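Local coordinates for peptidase M28 (PDB 3IIB), which probably acts as a zinc-dependent carboxypeptidase or dipeptidase of family M28, holding two zinc ions in its active site, at residues K137-Q149 against R391-T403. Residues are numbered along the deposited sequence; the frame is centred on the assembly and turned at random.
With ZN (zinc ion), chain B.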
loop_
_atom_site.group_PDB
_atom_site.type_symbol
_atom_site.label_atom_id
_atom_site.label_comp_id
_atom_site.label_asym_id
_atom_site.label_seq_id
_atom_site.Cartn_x
_atom_site.Cartn_y
_atom_site.Cartn_z
ATOM N N LYS A 137 0.470 -6.236 -17.329
ATOM C CA LYS A 137 0.589 -6.660 -15.948
ATOM C C LYS A 137 1.876 -7.437 -15.787
ATOM O O LYS A 137 2.255 -8.184 -16.679
ATOM C CB LYS A 137 -0.583 -7.575 -15.570
ATOM C CG LYS A 137 -1.908 -6.855 -15.478
ATOM C CD LYS A 137 -3.036 -7.811 -15.058
ATOM C CE LYS A 137 -4.366 -7.101 -14.967
ATOM N NZ LYS A 137 -5.483 -8.076 -14.763
ATOM N N THR A 138 2.526 -7.256 -14.646
ATOM C CA THR A 138 3.802 -7.904 -14.358
ATOM C C THR A 138 3.550 -9.165 -13.538
ATOM O O THR A 138 2.951 -9.102 -12.475
ATOM C CB THR A 138 4.693 -6.932 -13.591
ATOM O OG1 THR A 138 4.889 -5.749 -14.394
ATOM C CG2 THR A 138 6.071 -7.538 -13.253
ATOM N N GLU A 139 3.957 -10.313 -14.061
ATOM C CA GLU A 139 3.837 -11.594 -13.360
ATOM C C GLU A 139 4.787 -11.646 -12.185
ATOM O O GLU A 139 5.883 -11.120 -12.242
ATOM C CB GLU A 139 4.158 -12.761 -14.296
ATOM C CG GLU A 139 3.136 -12.937 -15.430
ATOM C CD GLU A 139 3.536 -14.068 -16.400
ATOM O OE1 GLU A 139 4.533 -14.775 -16.122
ATOM O OE2 GLU A 139 2.868 -14.233 -17.445
ATOM N N ARG A 140 4.340 -12.293 -11.121
ATOM C CA ARG A 140 5.174 -12.539 -9.948
ATOM C C ARG A 140 6.035 -13.782 -10.160
ATOM O O ARG A 140 5.491 -14.858 -10.460
ATOM C CB ARG A 140 4.268 -12.759 -8.728
ATOM C CG ARG A 140 5.018 -12.898 -7.414
ATOM C CD ARG A 140 4.078 -13.228 -6.229
ATOM N NE ARG A 140 3.013 -12.244 -6.152
ATOM C CZ ARG A 140 3.124 -11.028 -5.627
ATOM N NH1 ARG A 140 4.229 -10.636 -5.065
ATOM N NH2 ARG A 140 2.084 -10.207 -5.640
ATOM N N HIS A 141 7.342 -13.641 -9.933
ATOM C CA HIS A 141 8.312 -14.743 -10.044
ATOM C C HIS A 141 9.422 -14.584 -9.037
ATOM O O HIS A 141 9.893 -13.477 -8.759
ATOM C CB HIS A 141 8.927 -14.782 -11.437
ATOM C CG HIS A 141 7.955 -15.140 -12.509
ATOM N ND1 HIS A 141 7.628 -16.449 -12.797
ATOM C CD2 HIS A 141 7.231 -14.371 -13.360
ATOM C CE1 HIS A 141 6.735 -16.467 -13.775
ATOM N NE2 HIS A 141 6.485 -15.222 -14.139
ATOM N N ARG A 142 9.895 -15.705 -8.509
ATOM C CA ARG A 142 11.014 -15.663 -7.576
ATOM C C ARG A 142 12.228 -14.963 -8.143
ATOM O O ARG A 142 12.923 -14.227 -7.421
ATOM C CB ARG A 142 11.392 -17.091 -7.201
ATOM C CG ARG A 142 12.529 -17.201 -6.296
ATOM C CD ARG A 142 12.612 -18.570 -5.678
ATOM N NE ARG A 142 13.064 -19.575 -6.619
ATOM C CZ ARG A 142 13.545 -20.772 -6.269
ATOM N NH1 ARG A 142 13.684 -21.102 -4.993
ATOM N NH2 ARG A 142 13.927 -21.622 -7.212
ATOM N N ASP A 143 12.474 -15.164 -9.437
ATOM C CA ASP A 143 13.642 -14.603 -10.087
ATOM C C ASP A 143 13.389 -13.284 -10.759
ATOM O O ASP A 143 14.295 -12.755 -11.401
ATOM C CB ASP A 143 14.237 -15.607 -11.095
ATOM C CG ASP A 143 13.293 -15.943 -12.250
ATOM O OD1 ASP A 143 12.228 -15.298 -12.419
ATOM O OD2 ASP A 143 13.625 -16.894 -12.998
ATOM N N GLY A 144 12.166 -12.751 -10.632
ATOM C CA GLY A 144 11.846 -11.441 -11.185
ATOM C C GLY A 144 11.721 -11.392 -12.678
ATOM O O GLY A 144 11.768 -10.303 -13.250
ATOM N N LYS A 145 11.497 -12.546 -13.322
ATOM C CA LYS A 145 11.465 -12.606 -14.773
ATOM C C LYS A 145 10.253 -11.866 -15.351
ATOM O O LYS A 145 10.314 -11.416 -16.495
ATOM C CB LYS A 145 11.528 -14.052 -15.304
ATOM C CG LYS A 145 10.295 -14.870 -15.087
ATOM C CD LYS A 145 10.389 -16.266 -15.704
ATOM C CE LYS A 145 11.195 -17.228 -14.822
ATOM N NZ LYS A 145 10.630 -17.448 -13.441
ATOM N N GLY A 146 9.179 -11.729 -14.567
ATOM C CA GLY A 146 8.035 -10.920 -14.984
ATOM C C GLY A 146 8.365 -9.449 -15.201
ATOM O O GLY A 146 7.961 -8.855 -16.189
ATOM N N TYR A 147 9.115 -8.868 -14.281
ATOM C CA TYR A 147 9.616 -7.504 -14.431
ATOM C C TYR A 147 10.402 -7.341 -15.736
ATOM O O TYR A 147 10.222 -6.362 -16.502
ATOM C CB TYR A 147 10.443 -7.157 -13.211
ATOM C CG TYR A 147 11.035 -5.797 -13.239
ATOM C CD1 TYR A 147 10.307 -4.713 -12.815
ATOM C CD2 TYR A 147 12.330 -5.576 -13.697
ATOM C CE1 TYR A 147 10.847 -3.442 -12.831
ATOM C CE2 TYR A 147 12.888 -4.287 -13.710
ATOM C CZ TYR A 147 12.111 -3.225 -13.279
ATOM O OH TYR A 147 12.636 -1.947 -13.267
ATOM N N GLY A 148 11.208 -8.349 -16.037
ATOM C CA GLY A 148 12.022 -8.355 -17.255
ATOM C C GLY A 148 11.171 -8.265 -18.520
ATOM O O GLY A 148 11.585 -7.688 -19.516
ATOM N N GLN A 149 9.974 -8.826 -18.479
ATOM C CA GLN A 149 9.105 -8.813 -19.648
ATOM C C GLN A 149 8.355 -7.486 -19.809
ATOM O O GLN A 149 8.055 -7.078 -20.943
ATOM C CB GLN A 149 8.123 -9.982 -19.612
ATOM C CG GLN A 149 8.776 -11.326 -19.974
ATOM C CD GLN A 149 9.293 -11.369 -21.407
ATOM O OE1 GLN A 149 10.486 -11.567 -21.643
ATOM N NE2 GLN A 149 8.395 -11.159 -22.371
ATOM N N ARG A 391 21.606 -15.624 -6.079
ATOM C CA ARG A 391 20.211 -15.434 -6.486
ATOM C C ARG A 391 19.332 -15.287 -5.253
ATOM O O ARG A 391 19.234 -16.212 -4.469
ATOM C CB ARG A 391 19.751 -16.642 -7.273
ATOM C CG ARG A 391 20.544 -16.910 -8.565
ATOM C CD ARG A 391 20.370 -15.805 -9.588
ATOM N NE ARG A 391 21.030 -16.128 -10.859
ATOM C CZ ARG A 391 21.143 -15.296 -11.894
ATOM N NH1 ARG A 391 20.657 -14.048 -11.828
ATOM N NH2 ARG A 391 21.759 -15.708 -13.005
ATOM N N GLN A 392 18.653 -14.138 -5.128
ATOM C CA GLN A 392 17.716 -13.885 -4.041
ATOM C C GLN A 392 16.302 -14.215 -4.453
ATOM O O GLN A 392 15.953 -14.015 -5.608
ATOM C CB GLN A 392 17.734 -12.414 -3.664
ATOM C CG GLN A 392 19.047 -11.941 -3.050
ATOM C CD GLN A 392 18.988 -10.513 -2.664
ATOM O OE1 GLN A 392 19.260 -9.592 -3.485
ATOM N NE2 GLN A 392 18.598 -10.276 -1.425
ATOM N N ASP A 393 15.507 -14.664 -3.483
ATOM C CA ASP A 393 14.059 -14.833 -3.662
ATOM C C ASP A 393 13.399 -13.453 -3.704
ATOM O O ASP A 393 13.310 -12.749 -2.687
ATOM C CB ASP A 393 13.450 -15.691 -2.559
ATOM C CG ASP A 393 11.961 -15.987 -2.782
ATOM O OD1 ASP A 393 11.219 -15.172 -3.366
ATOM O OD2 ASP A 393 11.534 -17.076 -2.364
ATOM N N GLY A 394 12.973 -13.052 -4.899
ATOM C CA GLY A 394 12.319 -11.772 -5.066
ATOM C C GLY A 394 10.828 -11.866 -5.326
ATOM O O GLY A 394 10.238 -10.981 -6.016
ATOM N N SER A 395 10.190 -12.919 -4.831
ATOM C CA SER A 395 8.737 -13.095 -5.096
ATOM C C SER A 395 7.914 -11.875 -4.695
ATOM O O SER A 395 6.946 -11.556 -5.376
ATOM C CB SER A 395 8.176 -14.301 -4.352
ATOM O OG SER A 395 8.757 -15.484 -4.856
ATOM N N ASP A 396 8.295 -11.216 -3.588
ATOM C CA ASP A 396 7.570 -10.031 -3.105
ATOM C C ASP A 396 8.235 -8.696 -3.486
ATOM O O ASP A 396 7.685 -7.643 -3.212
ATOM C CB ASP A 396 7.352 -10.094 -1.591
ATOM C CG ASP A 396 8.640 -9.965 -0.790
ATOM O OD1 ASP A 396 9.741 -10.275 -1.342
ATOM O OD2 ASP A 396 8.543 -9.599 0.422
ATOM N N TYR A 397 9.388 -8.744 -4.150
ATOM C CA TYR A 397 10.204 -7.540 -4.358
ATOM C C TYR A 397 9.471 -6.470 -5.156
ATOM O O TYR A 397 9.510 -5.284 -4.800
ATOM C CB TYR A 397 11.480 -7.951 -5.080
ATOM C CG TYR A 397 12.476 -6.856 -5.337
ATOM C CD1 TYR A 397 13.295 -6.383 -4.324
ATOM C CD2 TYR A 397 12.626 -6.333 -6.620
ATOM C CE1 TYR A 397 14.261 -5.408 -4.591
ATOM C CE2 TYR A 397 13.554 -5.322 -6.876
ATOM C CZ TYR A 397 14.378 -4.894 -5.856
ATOM O OH TYR A 397 15.320 -3.928 -6.085
ATOM N N PHE A 398 8.797 -6.877 -6.218
ATOM C CA PHE A 398 8.091 -5.918 -7.069
ATOM C C PHE A 398 6.733 -5.482 -6.544
ATOM O O PHE A 398 6.028 -4.693 -7.199
ATOM C CB PHE A 398 8.062 -6.416 -8.528
ATOM C CG PHE A 398 9.454 -6.502 -9.146
ATOM C CD1 PHE A 398 10.167 -5.340 -9.431
ATOM C CD2 PHE A 398 10.069 -7.704 -9.334
ATOM C CE1 PHE A 398 11.428 -5.385 -9.945
ATOM C CE2 PHE A 398 11.331 -7.762 -9.855
ATOM C CZ PHE A 398 12.032 -6.584 -10.146
ATOM N N ASP A 399 6.371 -5.924 -5.346
ATOM C CA ASP A 399 5.280 -5.272 -4.601
ATOM C C ASP A 399 5.685 -3.895 -4.076
ATOM O O ASP A 399 4.821 -3.039 -3.907
ATOM C CB ASP A 399 4.791 -6.095 -3.445
ATOM C CG ASP A 399 4.196 -7.432 -3.868
ATOM O OD1 ASP A 399 3.899 -7.637 -5.062
ATOM O OD2 ASP A 399 4.017 -8.277 -2.978
ATOM N N TYR A 400 6.974 -3.690 -3.820
ATOM C CA TYR A 400 7.426 -2.464 -3.152
ATOM C C TYR A 400 8.462 -1.676 -3.910
ATOM O O TYR A 400 8.564 -0.462 -3.699
ATOM C CB TYR A 400 7.949 -2.768 -1.740
ATOM C CG TYR A 400 7.146 -3.798 -1.003
ATOM C CD1 TYR A 400 5.828 -3.548 -0.635
ATOM C CD2 TYR A 400 7.710 -5.015 -0.646
ATOM C CE1 TYR A 400 5.085 -4.504 0.050
ATOM C CE2 TYR A 400 6.974 -5.967 0.017
ATOM C CZ TYR A 400 5.669 -5.703 0.371
ATOM O OH TYR A 400 4.947 -6.647 1.058
ATOM N N HIS A 401 9.233 -2.353 -4.777
ATOM C CA HIS A 401 10.267 -1.748 -5.618
ATOM C C HIS A 401 9.755 -0.488 -6.267
ATOM O O HIS A 401 8.762 -0.536 -6.908
ATOM C CB HIS A 401 10.637 -2.796 -6.664
ATOM C CG HIS A 401 11.499 -2.329 -7.788
ATOM N ND1 HIS A 401 10.976 -1.963 -9.015
ATOM C CD2 HIS A 401 12.847 -2.293 -7.925
ATOM C CE1 HIS A 401 11.972 -1.673 -9.831
ATOM N NE2 HIS A 401 13.115 -1.907 -9.208
ATOM N N HIS A 402 10.465 0.632 -6.088
ATOM C CA HIS A 402 10.179 1.874 -6.779
ATOM C C HIS A 402 8.851 2.534 -6.420
ATOM O O HIS A 402 8.334 3.413 -7.188
ATOM C CB HIS A 402 10.321 1.698 -8.294
ATOM C CG HIS A 402 11.728 1.499 -8.766
ATOM N ND1 HIS A 402 12.090 1.647 -10.102
ATOM C CD2 HIS A 402 12.849 1.098 -8.114
ATOM C CE1 HIS A 402 13.384 1.386 -10.225
ATOM N NE2 HIS A 402 13.867 1.062 -9.039
ATOM N N THR A 403 8.312 2.165 -5.253
ATOM C CA THR A 403 7.129 2.821 -4.684
ATOM C C THR A 403 7.433 3.602 -3.430
ATOM O O THR A 403 8.496 3.400 -2.796
ATOM C CB THR A 403 6.039 1.786 -4.301
ATOM O OG1 THR A 403 6.465 1.071 -3.122
ATOM C CG2 THR A 403 5.752 0.828 -5.494
HETATM ZN ZN ZN B . 15.980 0.280 -8.684
HETATM O O HOH W 1 8.631 -10.973 -8.910
HETATM O O HOH W 2 13.239 -19.456 -2.514
HETATM O O HOH W 3 15.656 -1.245 -10.140
HETATM O O HOH W 4 17.849 -0.734 -8.850
#
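R140 and D399 form a salt bridge where the loop 137-144, leading into helix 145-163, meets the loop of the M28 metallopeptidase domain that carries the zinc ligand H402. R140 NH1 donates to D399 OD1 at 3.0 Å and, shared across the carboxylate, to OD2, while NH2 also donates to OD1; the guanidinium and carboxylate planes stand 73° apart. NH1 also donates to S395 O at 2.9 Å, and T176 OG1 bonds D399 OD1, so each charged group has further partners. Were D399 an alanine, the R140 guanidinium would probably lose its countercharge and T176 OG1 its partner, leaving S395 O as the remaining hold on NH1. Further along, G394 N donates to R142 O at 2.8 Å. D393 OD1 accepts from S395 N in an Asx turn, while its OD2 takes a hydrogen from a water that accepts from R142 NH1. The Y147 and F398 rings make an offset stack, centroids 4.2 Å apart and planes at 9°. CB of Y147 lies over the F398 face in a CH-pi contact, and with CG anti to the backbone N (chi1 179°) the ring is laid along that face. Y147 OH bonds R154 and approaches the edge of H401, whose ring is sandwiched between F398 and H402. H402 NE2 binds zinc at 2.3 Å, alongside D269 and E304; one zinc-bound water sits 2.8 Å from H401 NE2, in the plane of that imidazole.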